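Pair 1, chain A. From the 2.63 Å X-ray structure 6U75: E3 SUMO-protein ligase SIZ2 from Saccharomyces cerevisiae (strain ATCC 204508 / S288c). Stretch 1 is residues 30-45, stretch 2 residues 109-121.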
# COMPACT_ATOMS: atom_id res chain seq x y z
N THR A 30 -6.84 26.52 -4.93
CA THR A 30 -6.05 26.85 -3.75
C THR A 30 -4.57 26.83 -4.11
O THR A 30 -4.10 25.88 -4.75
CB THR A 30 -6.33 25.89 -2.60
OG1 THR A 30 -7.69 26.03 -2.17
CG2 THR A 30 -5.41 26.16 -1.42
N LYS A 31 -3.84 27.86 -3.69
CA LYS A 31 -2.44 28.03 -4.04
C LYS A 31 -1.56 27.89 -2.80
O LYS A 31 -1.96 28.26 -1.69
CB LYS A 31 -2.21 29.40 -4.69
CG LYS A 31 -2.95 29.58 -6.00
CD LYS A 31 -2.89 31.03 -6.48
CE LYS A 31 -2.87 31.11 -7.99
NZ LYS A 31 -2.86 32.52 -8.47
N MET A 32 -0.36 27.36 -3.01
CA MET A 32 0.62 27.21 -1.93
C MET A 32 1.99 27.61 -2.45
O MET A 32 2.46 27.06 -3.45
CB MET A 32 0.66 25.77 -1.41
CG MET A 32 -0.66 25.26 -0.85
SD MET A 32 -0.56 23.53 -0.37
CE MET A 32 0.84 23.55 0.75
N LYS A 33 2.63 28.56 -1.77
CA LYS A 33 4.02 28.90 -2.03
C LYS A 33 4.89 28.30 -0.94
O LYS A 33 4.56 28.38 0.24
CB LYS A 33 4.22 30.42 -2.07
CG LYS A 33 3.05 31.22 -2.63
CD LYS A 33 3.46 32.66 -2.95
CE LYS A 33 3.92 33.43 -1.72
NZ LYS A 33 2.83 33.67 -0.74
N PHE A 34 6.01 27.69 -1.34
CA PHE A 34 7.00 27.29 -0.35
C PHE A 34 8.34 27.05 -1.03
O PHE A 34 8.42 26.82 -2.24
CB PHE A 34 6.55 26.04 0.42
CG PHE A 34 6.43 24.81 -0.43
CD1 PHE A 34 7.52 23.98 -0.65
CD2 PHE A 34 5.21 24.46 -1.00
CE1 PHE A 34 7.41 22.84 -1.42
CE2 PHE A 34 5.09 23.32 -1.77
CZ PHE A 34 6.19 22.51 -1.98
N LYS A 35 9.39 27.15 -0.22
CA LYS A 35 10.76 26.90 -0.65
C LYS A 35 11.28 25.63 0.00
O LYS A 35 10.83 25.25 1.09
CB LYS A 35 11.66 28.08 -0.29
CG LYS A 35 11.19 29.42 -0.84
CD LYS A 35 11.95 30.59 -0.24
CE LYS A 35 13.27 30.84 -0.95
NZ LYS A 35 13.08 31.32 -2.35
N VAL A 36 12.22 24.98 -0.67
CA VAL A 36 12.89 23.80 -0.15
C VAL A 36 14.36 24.16 0.03
O VAL A 36 15.08 24.34 -0.96
CB VAL A 36 12.72 22.58 -1.07
CG1 VAL A 36 13.54 21.41 -0.55
CG2 VAL A 36 11.25 22.21 -1.17
N SER A 37 14.79 24.28 1.28
CA SER A 37 16.14 24.73 1.60
C SER A 37 17.20 23.96 0.83
O SER A 37 16.94 22.86 0.33
CB SER A 37 16.40 24.58 3.10
OG SER A 37 16.41 23.22 3.48
N LYS A 38 18.40 24.54 0.72
CA LYS A 38 19.50 23.84 0.06
C LYS A 38 19.94 22.63 0.86
O LYS A 38 20.42 21.65 0.28
CB LYS A 38 20.66 24.81 -0.15
CG LYS A 38 21.63 24.40 -1.25
CD LYS A 38 22.83 23.65 -0.71
CE LYS A 38 23.79 23.28 -1.83
NZ LYS A 38 24.99 22.55 -1.33
N SER A 39 19.79 22.67 2.19
CA SER A 39 20.12 21.50 3.00
C SER A 39 19.20 20.33 2.69
O SER A 39 19.65 19.18 2.60
CB SER A 39 20.05 21.86 4.49
OG SER A 39 21.18 22.61 4.89
N ASN A 40 17.90 20.60 2.50
CA ASN A 40 16.98 19.52 2.13
C ASN A 40 17.25 19.02 0.72
O ASN A 40 17.06 17.83 0.45
CB ASN A 40 15.54 20.00 2.28
CG ASN A 40 15.12 20.13 3.74
OD1 ASN A 40 15.48 19.29 4.57
ND2 ASN A 40 14.35 21.16 4.05
N HIS A 41 17.70 19.89 -0.19
CA HIS A 41 18.13 19.42 -1.50
C HIS A 41 19.34 18.49 -1.37
O HIS A 41 19.39 17.44 -2.01
CB HIS A 41 18.47 20.62 -2.39
CG HIS A 41 17.30 21.13 -3.18
ND1 HIS A 41 17.06 20.75 -4.48
CD2 HIS A 41 16.31 21.99 -2.84
CE1 HIS A 41 15.97 21.36 -4.92
NE2 HIS A 41 15.50 22.12 -3.94
N ASP A 42 20.31 18.88 -0.55
CA ASP A 42 21.47 18.02 -0.33
C ASP A 42 21.05 16.69 0.28
O ASP A 42 21.62 15.64 -0.03
CB ASP A 42 22.49 18.72 0.58
CG ASP A 42 23.07 19.96 -0.06
OD1 ASP A 42 23.07 20.06 -1.30
OD2 ASP A 42 23.54 20.85 0.69
N LEU A 43 20.05 16.71 1.16
CA LEU A 43 19.56 15.47 1.76
C LEU A 43 18.91 14.59 0.70
O LEU A 43 19.15 13.37 0.67
CB LEU A 43 18.58 15.79 2.89
CG LEU A 43 18.03 14.59 3.65
CD1 LEU A 43 19.15 13.83 4.34
CD2 LEU A 43 16.97 15.03 4.64
N LEU A 44 18.07 15.17 -0.16
CA LEU A 44 17.49 14.40 -1.26
C LEU A 44 18.58 13.79 -2.13
O LEU A 44 18.46 12.65 -2.58
CB LEU A 44 16.58 15.29 -2.10
CG LEU A 44 15.17 15.54 -1.57
CD1 LEU A 44 14.52 16.68 -2.33
CD2 LEU A 44 14.33 14.28 -1.68
N LYS A 45 19.65 14.54 -2.38
CA LYS A 45 20.75 14.03 -3.19
C LYS A 45 21.61 13.02 -2.43
O LYS A 45 22.35 12.26 -3.07
CB LYS A 45 21.61 15.19 -3.68
CG LYS A 45 20.96 15.99 -4.80
CD LYS A 45 21.30 17.47 -4.73
CE LYS A 45 20.61 18.24 -5.86
NZ LYS A 45 19.14 18.01 -5.89
N TYR A 109 10.00 17.70 -10.33
CA TYR A 109 9.56 19.01 -10.77
C TYR A 109 9.96 20.12 -9.81
O TYR A 109 9.43 21.23 -9.89
CB TYR A 109 8.05 19.00 -10.99
CG TYR A 109 7.56 17.74 -11.66
CD1 TYR A 109 7.88 17.46 -12.98
CD2 TYR A 109 6.77 16.83 -10.97
CE1 TYR A 109 7.44 16.30 -13.60
CE2 TYR A 109 6.32 15.67 -11.58
CZ TYR A 109 6.66 15.41 -12.89
OH TYR A 109 6.22 14.26 -13.50
N LEU A 110 10.88 19.85 -8.89
CA LEU A 110 11.33 20.84 -7.93
C LEU A 110 12.28 21.84 -8.59
O LEU A 110 13.05 21.51 -9.49
CB LEU A 110 12.05 20.17 -6.76
CG LEU A 110 11.33 20.16 -5.41
CD1 LEU A 110 12.16 19.42 -4.38
CD2 LEU A 110 11.03 21.58 -4.93
N LYS A 111 12.21 23.08 -8.12
CA LYS A 111 13.10 24.14 -8.56
C LYS A 111 14.27 24.29 -7.60
O LYS A 111 14.26 23.77 -6.48
CB LYS A 111 12.34 25.47 -8.69
CG LYS A 111 11.17 25.43 -9.67
CD LYS A 111 11.64 25.18 -11.10
CE LYS A 111 10.77 24.15 -11.81
NZ LYS A 111 11.46 23.57 -12.99
N VAL A 112 15.30 25.00 -8.05
CA VAL A 112 16.50 25.22 -7.24
C VAL A 112 16.10 25.87 -5.92
O VAL A 112 15.02 26.47 -5.83
CB VAL A 112 17.53 26.07 -8.00
CG1 VAL A 112 18.15 25.27 -9.13
CG2 VAL A 112 16.90 27.35 -8.52
N PRO A 113 16.94 25.78 -4.88
CA PRO A 113 16.51 26.27 -3.56
C PRO A 113 16.23 27.76 -3.52
O PRO A 113 15.35 28.20 -2.77
CB PRO A 113 17.69 25.90 -2.65
CG PRO A 113 18.48 24.89 -3.41
CD PRO A 113 18.29 25.21 -4.85
N THR A 114 16.97 28.56 -4.30
CA THR A 114 16.81 30.01 -4.23
C THR A 114 15.48 30.49 -4.80
O THR A 114 15.06 31.61 -4.50
CB THR A 114 17.96 30.70 -4.98
OG1 THR A 114 17.92 30.33 -6.36
CG2 THR A 114 19.30 30.29 -4.38
N GLU A 115 14.82 29.67 -5.61
CA GLU A 115 13.57 30.05 -6.24
C GLU A 115 12.38 29.49 -5.47
O GLU A 115 12.52 28.67 -4.56
CB GLU A 115 13.54 29.57 -7.70
CG GLU A 115 14.55 30.28 -8.59
CD GLU A 115 14.52 29.79 -10.02
OE1 GLU A 115 13.79 28.81 -10.30
OE2 GLU A 115 15.22 30.38 -10.87
N MET A 116 11.19 29.96 -5.84
CA MET A 116 9.96 29.64 -5.14
C MET A 116 9.23 28.49 -5.83
O MET A 116 9.20 28.42 -7.06
CB MET A 116 9.04 30.86 -5.08
CG MET A 116 8.01 30.81 -3.97
SD MET A 116 8.76 31.10 -2.36
CE MET A 116 7.41 30.68 -1.27
N ASN A 117 8.64 27.60 -5.04
CA ASN A 117 7.83 26.51 -5.56
C ASN A 117 6.36 26.85 -5.36
O ASN A 117 5.93 27.19 -4.25
CB ASN A 117 8.16 25.18 -4.88
CG ASN A 117 9.59 24.74 -5.15
OD1 ASN A 117 9.90 24.23 -6.22
ND2 ASN A 117 10.46 24.91 -4.16
N HIS A 118 5.59 26.74 -6.44
CA HIS A 118 4.16 27.01 -6.44
C HIS A 118 3.40 25.71 -6.69
O HIS A 118 3.70 24.99 -7.64
CB HIS A 118 3.79 28.04 -7.51
CG HIS A 118 4.55 29.33 -7.40
ND1 HIS A 118 4.15 30.35 -6.57
CD2 HIS A 118 5.67 29.76 -8.02
CE1 HIS A 118 5.00 31.36 -6.68
NE2 HIS A 118 5.93 31.02 -7.55
N LEU A 119 2.42 25.43 -5.83
CA LEU A 119 1.56 24.25 -5.96
C LEU A 119 0.12 24.73 -6.00
O LEU A 119 -0.39 25.27 -5.02
CB LEU A 119 1.79 23.28 -4.80
CG LEU A 119 0.88 22.05 -4.78
CD1 LEU A 119 1.14 21.16 -5.98
CD2 LEU A 119 1.06 21.27 -3.48
N ASP A 120 -0.53 24.54 -7.14
CA ASP A 120 -1.93 24.89 -7.32
C ASP A 120 -2.78 23.62 -7.27
O ASP A 120 -2.37 22.57 -7.78
CB ASP A 120 -2.16 25.63 -8.64
CG ASP A 120 -1.15 26.74 -8.87
OD1 ASP A 120 -0.12 26.49 -9.53
OD2 ASP A 120 -1.38 27.86 -8.38
N LEU A 121 -3.96 23.74 -6.67
CA LEU A 121 -4.89 22.63 -6.54
C LEU A 121 -6.26 23.13 -6.98
O LEU A 121 -6.88 23.93 -6.28
CB LEU A 121 -4.93 22.10 -5.11
CG LEU A 121 -5.97 21.03 -4.77
CD1 LEU A 121 -6.14 20.03 -5.89
CD2 LEU A 121 -5.56 20.32 -3.49
O HOH W 1 13.43 24.18 -4.25

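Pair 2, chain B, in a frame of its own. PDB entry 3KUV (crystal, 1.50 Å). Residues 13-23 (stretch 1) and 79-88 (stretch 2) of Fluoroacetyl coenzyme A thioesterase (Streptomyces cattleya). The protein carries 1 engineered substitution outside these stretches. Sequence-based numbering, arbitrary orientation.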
# COMPACT_ATOMS: atom_id res chain seq x y z
N HIS B 13 -7.98 -7.54 13.28
CA HIS B 13 -8.87 -7.39 12.16
C HIS B 13 -8.69 -8.58 11.21
O HIS B 13 -7.57 -8.82 10.69
CB HIS B 13 -8.48 -6.05 11.46
CG HIS B 13 -9.33 -5.74 10.26
ND1 HIS B 13 -8.90 -5.82 8.95
CD2 HIS B 13 -10.56 -5.24 10.23
CE1 HIS B 13 -9.86 -5.41 8.16
NE2 HIS B 13 -10.89 -5.06 8.90
N ASP B 14 -9.78 -9.35 10.97
CA ASP B 14 -9.68 -10.56 10.14
C ASP B 14 -10.37 -10.32 8.80
O ASP B 14 -11.44 -9.67 8.70
CB ASP B 14 -10.39 -11.78 10.79
CG ASP B 14 -9.86 -12.09 12.15
OD1 ASP B 14 -8.65 -12.08 12.36
OD2 ASP B 14 -10.64 -12.25 13.11
N PHE B 15 -9.74 -10.82 7.74
CA PHE B 15 -10.24 -10.56 6.39
C PHE B 15 -9.94 -11.73 5.51
O PHE B 15 -8.76 -12.06 5.25
CB PHE B 15 -9.49 -9.33 5.79
CG PHE B 15 -9.98 -8.97 4.41
CD1 PHE B 15 -11.28 -8.46 4.19
CD2 PHE B 15 -9.09 -9.11 3.34
CE1 PHE B 15 -11.65 -8.10 2.80
CE2 PHE B 15 -9.46 -8.72 2.07
CZ PHE B 15 -10.71 -8.24 1.80
N VAL B 16 -10.98 -12.44 5.05
CA VAL B 16 -10.76 -13.52 4.07
C VAL B 16 -10.43 -12.90 2.71
O VAL B 16 -11.21 -12.09 2.20
CB VAL B 16 -12.05 -14.37 3.96
CG1 VAL B 16 -11.88 -15.53 2.86
CG2 VAL B 16 -12.33 -15.05 5.31
N VAL B 17 -9.24 -13.22 2.14
CA VAL B 17 -8.87 -12.58 0.88
C VAL B 17 -9.73 -13.13 -0.29
O VAL B 17 -9.66 -14.34 -0.54
CB VAL B 17 -7.35 -12.90 0.59
CG1 VAL B 17 -6.88 -12.28 -0.78
CG2 VAL B 17 -6.43 -12.34 1.74
N PRO B 18 -10.48 -12.23 -0.96
CA PRO B 18 -11.26 -12.66 -2.14
C PRO B 18 -10.37 -12.61 -3.40
O PRO B 18 -9.27 -12.00 -3.41
CB PRO B 18 -12.36 -11.61 -2.24
CG PRO B 18 -11.70 -10.31 -1.76
CD PRO B 18 -10.62 -10.78 -0.72
N PRO B 19 -10.87 -13.25 -4.48
CA PRO B 19 -10.11 -13.24 -5.73
C PRO B 19 -9.80 -11.84 -6.24
O PRO B 19 -8.75 -11.68 -6.93
CB PRO B 19 -11.04 -13.99 -6.72
CG PRO B 19 -11.79 -14.93 -5.79
CD PRO B 19 -12.09 -14.09 -4.56
N HIS B 20 -10.63 -10.83 -6.00
CA HIS B 20 -10.39 -9.50 -6.55
C HIS B 20 -9.41 -8.61 -5.74
O HIS B 20 -9.32 -7.44 -5.98
CB HIS B 20 -11.72 -8.73 -6.77
CG HIS B 20 -12.55 -8.58 -5.54
ND1 HIS B 20 -13.43 -9.57 -5.12
CD2 HIS B 20 -12.64 -7.57 -4.64
CE1 HIS B 20 -14.03 -9.16 -4.01
NE2 HIS B 20 -13.56 -7.97 -3.69
N LYS B 21 -8.60 -9.26 -4.86
CA LYS B 21 -7.54 -8.48 -4.19
C LYS B 21 -6.16 -8.95 -4.54
O LYS B 21 -5.21 -8.71 -3.80
CB LYS B 21 -7.72 -8.52 -2.65
CG LYS B 21 -9.09 -7.93 -2.20
CD LYS B 21 -9.15 -6.43 -2.38
CE LYS B 21 -10.46 -6.01 -1.76
NZ LYS B 21 -10.90 -4.67 -2.22
N THR B 22 -6.04 -9.60 -5.69
CA THR B 22 -4.68 -9.95 -6.17
C THR B 22 -4.04 -8.81 -6.92
O THR B 22 -4.67 -7.81 -7.19
CB THR B 22 -4.74 -11.24 -7.05
OG1 THR B 22 -5.57 -10.96 -8.21
CG2 THR B 22 -5.31 -12.43 -6.25
N VAL B 23 -2.73 -8.99 -7.19
CA VAL B 23 -1.96 -7.91 -7.83
C VAL B 23 -2.62 -7.31 -9.09
O VAL B 23 -2.68 -6.08 -9.23
CB VAL B 23 -0.61 -8.49 -8.19
CG1 VAL B 23 0.21 -7.50 -9.07
CG2 VAL B 23 0.18 -8.78 -6.86
N ALA B 79 3.68 -14.75 0.61
CA ALA B 79 2.62 -14.39 -0.28
C ALA B 79 1.35 -15.21 0.06
O ALA B 79 1.42 -16.33 0.60
CB ALA B 79 3.04 -14.64 -1.74
N THR B 80 0.19 -14.59 -0.24
CA THR B 80 -1.10 -15.16 0.24
C THR B 80 -2.07 -15.26 -0.94
O THR B 80 -2.44 -14.29 -1.55
CB THR B 80 -1.74 -14.19 1.28
OG1 THR B 80 -0.84 -14.01 2.40
CG2 THR B 80 -3.10 -14.67 1.84
N PRO B 81 -2.52 -16.49 -1.28
CA PRO B 81 -3.57 -16.66 -2.30
C PRO B 81 -4.94 -16.32 -1.76
O PRO B 81 -5.16 -16.38 -0.54
CB PRO B 81 -3.52 -18.20 -2.53
CG PRO B 81 -3.10 -18.78 -1.20
CD PRO B 81 -2.12 -17.73 -0.59
N PRO B 82 -5.86 -16.07 -2.65
CA PRO B 82 -7.29 -15.88 -2.21
C PRO B 82 -7.78 -17.11 -1.47
O PRO B 82 -7.36 -18.25 -1.70
CB PRO B 82 -8.04 -15.73 -3.52
CG PRO B 82 -6.96 -15.17 -4.52
CD PRO B 82 -5.71 -15.89 -4.12
N GLY B 83 -8.57 -16.84 -0.47
CA GLY B 83 -9.25 -17.89 0.30
C GLY B 83 -8.68 -18.09 1.69
O GLY B 83 -9.39 -18.61 2.62
N LEU B 84 -7.44 -17.65 1.94
CA LEU B 84 -6.91 -17.60 3.33
C LEU B 84 -7.43 -16.37 4.06
O LEU B 84 -7.84 -15.42 3.42
CB LEU B 84 -5.33 -17.55 3.35
CG LEU B 84 -4.74 -18.88 2.85
CD1 LEU B 84 -3.25 -18.72 2.90
CD2 LEU B 84 -5.10 -20.11 3.69
N THR B 85 -7.41 -16.43 5.40
CA THR B 85 -7.82 -15.28 6.21
C THR B 85 -6.52 -14.54 6.61
O THR B 85 -5.64 -15.15 7.27
CB THR B 85 -8.52 -15.73 7.46
OG1 THR B 85 -9.70 -16.52 7.11
CG2 THR B 85 -8.97 -14.57 8.35
N VAL B 86 -6.45 -13.28 6.27
CA VAL B 86 -5.34 -12.43 6.74
C VAL B 86 -5.83 -11.80 8.08
O VAL B 86 -6.94 -11.16 8.14
CB VAL B 86 -4.98 -11.35 5.73
CG1 VAL B 86 -3.96 -10.34 6.41
CG2 VAL B 86 -4.33 -12.01 4.54
N THR B 87 -5.09 -11.99 9.15
CA THR B 87 -5.38 -11.32 10.43
C THR B 87 -4.30 -10.24 10.59
O THR B 87 -3.12 -10.57 10.63
CB THR B 87 -5.32 -12.29 11.62
OG1 THR B 87 -6.36 -13.29 11.49
CG2 THR B 87 -5.47 -11.56 12.96
N VAL B 88 -4.75 -8.98 10.72
CA VAL B 88 -3.87 -7.88 11.05
C VAL B 88 -3.98 -7.68 12.56
O VAL B 88 -5.13 -7.57 13.09
CB VAL B 88 -4.27 -6.59 10.33
CG1 VAL B 88 -3.43 -5.40 10.80
CG2 VAL B 88 -4.11 -6.74 8.77

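Both pairs are built on an antiparallel two-strand ladder that runs out into a beta turn, and 14 central residues superpose with an RMSD of 1.0 Å. The strand directions differ by 163° in pair 1 and 161° in pair 2, with axes approaching to 4.7 and 4.4 Å. The register is the same: Met32(A) opposite Leu119(A) matches His13(B) opposite Val88(B), and Phe34(A) opposite Asn117(A) matches Phe15(B) opposite Val86(B). These are hydrogen-bonded pairs in both proteins; Phe34(A) N reaches Asn117(A) O at 3.0 Å, and Phe15(B) N reaches Val86(B) O at 2.8 Å. Between them lie the non-hydrogen-bonded pairs, Lys33(A) with His118(A) and Asp14(B) with Thr87(B), whose side chains point to the other face of the sheet.

The turn obeys the same layout with different chemistry. Pro113(A) and Pro82(B) fall together, 0.9 Å apart at CA, and each is the second residue of its turn, type I from Val112(A) to Glu115(A) and type II from Pro81(B) to Leu84(B). A type II turn favours glycine in its third place, and Gly83(B), at phi 108°, pays that requirement: a CB there would be jammed against the preceding carbonyl oxygen. Thr114(A), its match, sits at phi -70° and needs no such exception. Pair 2 then ties the turn to the first stretch through the main chain, with Val17(B) N to Leu84(B) O at 2.9 Å and Gly83(B) N to Val17(B) O at 2.7 Å. Pair 1 uses a side chain: Lys35(A) curls back so that NZ donates to Thr114(A) O at 2.9 Å, while its CG lies 3.3 Å from Met116(A) SD.

Each proline is also a packing surface. In pair 1 a helix follows the strand, capped by Ser37(A), whose OG accepts from Asn40(A) N at 3.2 Å, and His41(A) lays a ring face over Pro113(A), with Pro113(A) CG 4.0 Å from the centroid of the His41(A) ring. At the corresponding position, Thr22(B) presents a methyl instead, CG2 to Pro82(B) CG at 3.6 Å. A ring in one protein and a methyl in the other thus cover prolines at matched positions.

The clearest exchange is Asn117(A) for Val86(B), 0.3 Å apart at CA. Val86(B) answers with hydrocarbon, its CG2 3.5 Å from Val17(B) CG2. Asn117(A) packs its CB over a face of the Phe34(A) ring but spends its amide on the backbone: OD1 accepts from Lys111(A) N at 3.2 Å, and ND2 makes a weak bond to Phe34(A) O at 3.4 Å. Water 1 accepts from Asn117(A) ND2 at 3.1 Å and donates to Lys111(A) O at 2.4 Å.

On the Lys33(A) face one contact is kept: Lys33(A) CB meets Met116(A) CE at 3.3 Å where Asp14(B) CB meets Thr85(B) CG2 at 4.0 Å. At the next pair the two proteins part again, for Lys33(A) CG passes His118(A) ND1 at 4.2 Å where Asp14(B) OD1 accepts from Thr87(B) OG1 at 2.7 Å. The rule is that the ladder fixes where side chains start, while oil or polar bonds may fill the space.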